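PDB 3IV0: SusD homolog from Bacteroides thetaiotaomicron VPI-5482, which probably binds glycans at the bacterial outer membrane as a SusD-family lipoprotein, although its own ligand has not been established. Local coordinates for residues L238-L247 with V364-L372. Numbering follows the deposited sequence.
Sequences LERNNGAYSL and VFRYAGALL
Tyr367, in the first turn of helix 367-381, pushes its ring into the bend made by Leu238-Leu247. With CG anti to the backbone N (chi1 -172°), the ring extends from the helix toward it. Tyr245 CB sits 3.8 Å from the centroid of the Tyr367 ring and 6° off the normal, a CH-pi contact, whereas Leu371 CD1 lies over the opposite face near the rim. Leu238 CD2 meets the edge at Tyr367 CE1 (3.9 Å) and touches Ala370 CB (3.7 Å).

Leu247 packs at the ring's CD2 corner, across the ring from Leu238 at CE1. Its CD2 branch lies obliquely against Tyr367 CD2 at 3.8 Å and reaches Ala368 CB, while CD1 meets Leu371 CD1 tip to tip at 4.1 Å.

At the polar end, Tyr367 OH donates to the syn lone pair of Glu239 OE2 over a short 2.5 Å; OE2 lies at the ring edge, in its plane, with carboxylate and ring planes inclined at 26°. A bend at chi2 folds Glu239 back to this edge, where OE1 forms a salt bridge with Arg394 of helix 385-398, which also hydrogen-bonds Tyr367 OH. One water donates to Tyr367 OH (2.7 Å) and to Tyr245 O, and accepts from Asn241 ND2, whose second bond, to Leu238 O, spans the type I turn.

The phenol oxygen thus gives one hydrogen bond and receives two, satisfied within buried packing that joins the loop after helix 224-238 to the start of helix 367-381, in the SusD-family region, and to helix 385-398. The carboxylate and guanidinium probably polarise it.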
loop_
_atom_site.group_PDB
_atom_site.type_symbol
_atom_site.label_atom_id
_atom_site.label_comp_id
_atom_site.label_asym_id
_atom_site.label_seq_id
_atom_site.Cartn_x
_atom_site.Cartn_y
_atom_site.Cartn_z
ATOM N N LEU A 238 14.685 12.239 -0.688
ATOM C CA LEU A 238 14.760 10.998 0.073
ATOM C C LEU A 238 16.205 10.643 0.392
ATOM O O LEU A 238 16.526 10.195 1.498
ATOM C CB LEU A 238 14.122 9.881 -0.724
ATOM C CG LEU A 238 14.146 8.507 -0.069
ATOM C CD1 LEU A 238 13.318 8.521 1.187
ATOM C CD2 LEU A 238 13.680 7.446 -1.077
ATOM N N GLU A 239 17.089 10.845 -0.572
ATOM C CA GLU A 239 18.478 10.444 -0.429
ATOM C C GLU A 239 19.305 11.428 0.385
ATOM O O GLU A 239 20.515 11.234 0.540
ATOM C CB GLU A 239 19.084 10.210 -1.803
ATOM C CG GLU A 239 18.544 8.938 -2.449
ATOM C CD GLU A 239 18.781 7.730 -1.566
ATOM O OE1 GLU A 239 19.882 7.138 -1.628
ATOM O OE2 GLU A 239 17.890 7.399 -0.765
ATOM N N ARG A 240 18.671 12.440 0.941
ATOM C CA ARG A 240 19.299 13.318 1.948
ATOM C C ARG A 240 19.024 12.849 3.389
ATOM O O ARG A 240 19.312 13.548 4.377
ATOM C CB ARG A 240 18.801 14.758 1.765
ATOM C CG ARG A 240 19.204 15.348 0.428
ATOM C CD ARG A 240 18.735 16.775 0.208
ATOM N NE ARG A 240 19.102 17.141 -1.152
ATOM C CZ ARG A 240 18.261 17.403 -2.144
ATOM N NH1 ARG A 240 16.937 17.467 -1.972
ATOM N NH2 ARG A 240 18.774 17.679 -3.330
ATOM N N ASN A 241 18.509 11.642 3.535
ATOM C CA ASN A 241 18.145 11.131 4.860
ATOM C C ASN A 241 19.343 10.817 5.779
ATOM O O ASN A 241 19.156 10.522 6.957
ATOM C CB ASN A 241 17.260 9.886 4.713
ATOM C CG ASN A 241 18.024 8.659 4.292
ATOM O OD1 ASN A 241 18.664 8.020 5.147
ATOM N ND2 ASN A 241 17.941 8.259 3.022
ATOM N N ASN A 242 20.548 10.834 5.221
ATOM C CA ASN A 242 21.809 10.733 5.985
ATOM C C ASN A 242 21.889 9.501 6.858
ATOM O O ASN A 242 22.346 9.582 8.012
ATOM C CB ASN A 242 22.107 11.973 6.828
ATOM C CG ASN A 242 23.610 12.098 7.151
ATOM O OD1 ASN A 242 24.458 11.559 6.430
ATOM N ND2 ASN A 242 23.933 12.794 8.230
ATOM N N GLY A 243 21.487 8.369 6.301
ATOM C CA GLY A 243 21.632 7.088 6.973
ATOM C C GLY A 243 20.471 6.665 7.856
ATOM O O GLY A 243 20.521 5.582 8.450
ATOM N N ALA A 244 19.417 7.475 7.944
ATOM C CA ALA A 244 18.216 7.093 8.673
ATOM C C ALA A 244 17.583 5.839 8.083
ATOM O O ALA A 244 17.046 5.002 8.825
ATOM C CB ALA A 244 17.226 8.208 8.675
ATOM N N TYR A 245 17.628 5.738 6.757
ATOM C CA TYR A 245 17.047 4.619 6.059
ATOM C C TYR A 245 18.134 3.748 5.465
ATOM O O TYR A 245 19.144 4.231 4.973
ATOM C CB TYR A 245 16.113 5.097 4.935
ATOM C CG TYR A 245 15.097 6.123 5.376
ATOM C CD1 TYR A 245 14.439 6.016 6.596
ATOM C CD2 TYR A 245 14.788 7.197 4.574
ATOM C CE1 TYR A 245 13.536 6.975 7.009
ATOM C CE2 TYR A 245 13.872 8.164 4.980
ATOM C CZ TYR A 245 13.258 8.050 6.205
ATOM O OH TYR A 245 12.365 9.046 6.573
ATOM N N SER A 246 17.903 2.448 5.468
ATOM C CA SER A 246 18.820 1.533 4.817
ATOM C C SER A 246 18.076 0.299 4.341
ATOM O O SER A 246 16.956 0.018 4.782
ATOM C CB SER A 246 19.970 1.168 5.733
ATOM O OG SER A 246 19.470 0.656 6.916
ATOM N N LEU A 247 18.688 -0.421 3.423
ATOM C CA LEU A 247 18.200 -1.721 3.014
ATOM C C LEU A 247 18.777 -2.811 3.918
ATOM O O LEU A 247 20.000 -2.978 3.961
ATOM C CB LEU A 247 18.605 -1.985 1.574
ATOM C CG LEU A 247 18.027 -1.050 0.516
ATOM C CD1 LEU A 247 18.499 -1.503 -0.881
ATOM C CD2 LEU A 247 16.540 -0.997 0.579
ATOM N N VAL A 364 3.419 -0.436 4.451
ATOM C CA VAL A 364 2.735 0.246 3.376
ATOM C C VAL A 364 3.743 0.778 2.368
ATOM O O VAL A 364 3.593 0.550 1.145
ATOM C CB VAL A 364 1.854 1.387 3.928
ATOM C CG1 VAL A 364 1.225 2.203 2.771
ATOM C CG2 VAL A 364 0.754 0.824 4.818
ATOM N N PHE A 365 4.749 1.482 2.832
ATOM C CA PHE A 365 5.812 2.013 1.997
ATOM C C PHE A 365 7.110 1.627 2.649
ATOM O O PHE A 365 7.291 1.801 3.866
ATOM C CB PHE A 365 5.750 3.535 1.907
ATOM C CG PHE A 365 4.461 4.088 1.336
ATOM C CD1 PHE A 365 3.906 3.609 0.145
ATOM C CD2 PHE A 365 3.831 5.172 1.979
ATOM C CE1 PHE A 365 2.759 4.144 -0.361
ATOM C CE2 PHE A 365 2.658 5.712 1.440
ATOM C CZ PHE A 365 2.124 5.171 0.290
ATOM N N ARG A 366 8.067 1.139 1.871
ATOM C CA ARG A 366 9.401 0.937 2.426
ATOM C C ARG A 366 10.496 1.363 1.458
ATOM O O ARG A 366 10.234 1.683 0.280
ATOM C CB ARG A 366 9.630 -0.471 2.924
ATOM C CG ARG A 366 9.588 -1.513 1.870
ATOM C CD ARG A 366 9.916 -2.890 2.488
ATOM N NE ARG A 366 9.596 -3.972 1.560
ATOM C CZ ARG A 366 10.495 -4.649 0.844
ATOM N NH1 ARG A 366 11.777 -4.377 0.884
ATOM N NH2 ARG A 366 10.081 -5.627 0.069
ATOM N N TYR A 367 11.720 1.438 1.951
ATOM C CA TYR A 367 12.794 2.113 1.238
ATOM C C TYR A 367 13.118 1.445 -0.092
ATOM O O TYR A 367 13.360 2.144 -1.067
ATOM C CB TYR A 367 13.986 2.225 2.167
ATOM C CG TYR A 367 15.144 3.063 1.693
ATOM C CD1 TYR A 367 14.988 4.359 1.203
ATOM C CD2 TYR A 367 16.433 2.585 1.829
ATOM C CE1 TYR A 367 16.098 5.104 0.800
ATOM C CE2 TYR A 367 17.542 3.346 1.485
ATOM C CZ TYR A 367 17.357 4.568 0.942
ATOM O OH TYR A 367 18.460 5.316 0.589
ATOM N N ALA A 368 13.073 0.118 -0.196
ATOM C CA ALA A 368 13.355 -0.517 -1.481
ATOM C C ALA A 368 12.329 -0.090 -2.507
ATOM O O ALA A 368 12.662 0.132 -3.679
ATOM C CB ALA A 368 13.352 -2.069 -1.371
ATOM N N GLY A 369 11.062 -0.036 -2.099
ATOM C CA GLY A 369 10.000 0.434 -2.996
ATOM C C GLY A 369 10.248 1.833 -3.500
ATOM O O GLY A 369 10.107 2.101 -4.704
ATOM N N ALA A 370 10.580 2.747 -2.601
ATOM C CA ALA A 370 10.804 4.132 -2.954
ATOM C C ALA A 370 11.996 4.304 -3.881
ATOM O O ALA A 370 11.909 5.060 -4.833
ATOM C CB ALA A 370 10.966 4.968 -1.700
ATOM N N LEU A 371 13.039 3.516 -3.672
ATOM C CA LEU A 371 14.180 3.573 -4.583
ATOM C C LEU A 371 13.755 3.148 -5.974
ATOM O O LEU A 371 14.246 3.673 -6.960
ATOM C CB LEU A 371 15.327 2.672 -4.066
ATOM C CG LEU A 371 15.979 3.120 -2.787
ATOM C CD1 LEU A 371 17.013 2.069 -2.351
ATOM C CD2 LEU A 371 16.622 4.519 -2.944
ATOM N N LEU A 372 12.886 2.143 -6.064
ATOM C CA LEU A 372 12.406 1.680 -7.372
ATOM C C LEU A 372 11.495 2.675 -8.021
ATOM O O LEU A 372 11.527 2.827 -9.233
ATOM C CB LEU A 372 11.767 0.300 -7.271
ATOM C CG LEU A 372 12.730 -0.846 -6.895
ATOM C CD1 LEU A 372 11.963 -2.110 -6.514
ATOM C CD2 LEU A 372 13.774 -1.118 -7.997
HETATM O O HOH W 1 19.736 6.008 2.920
#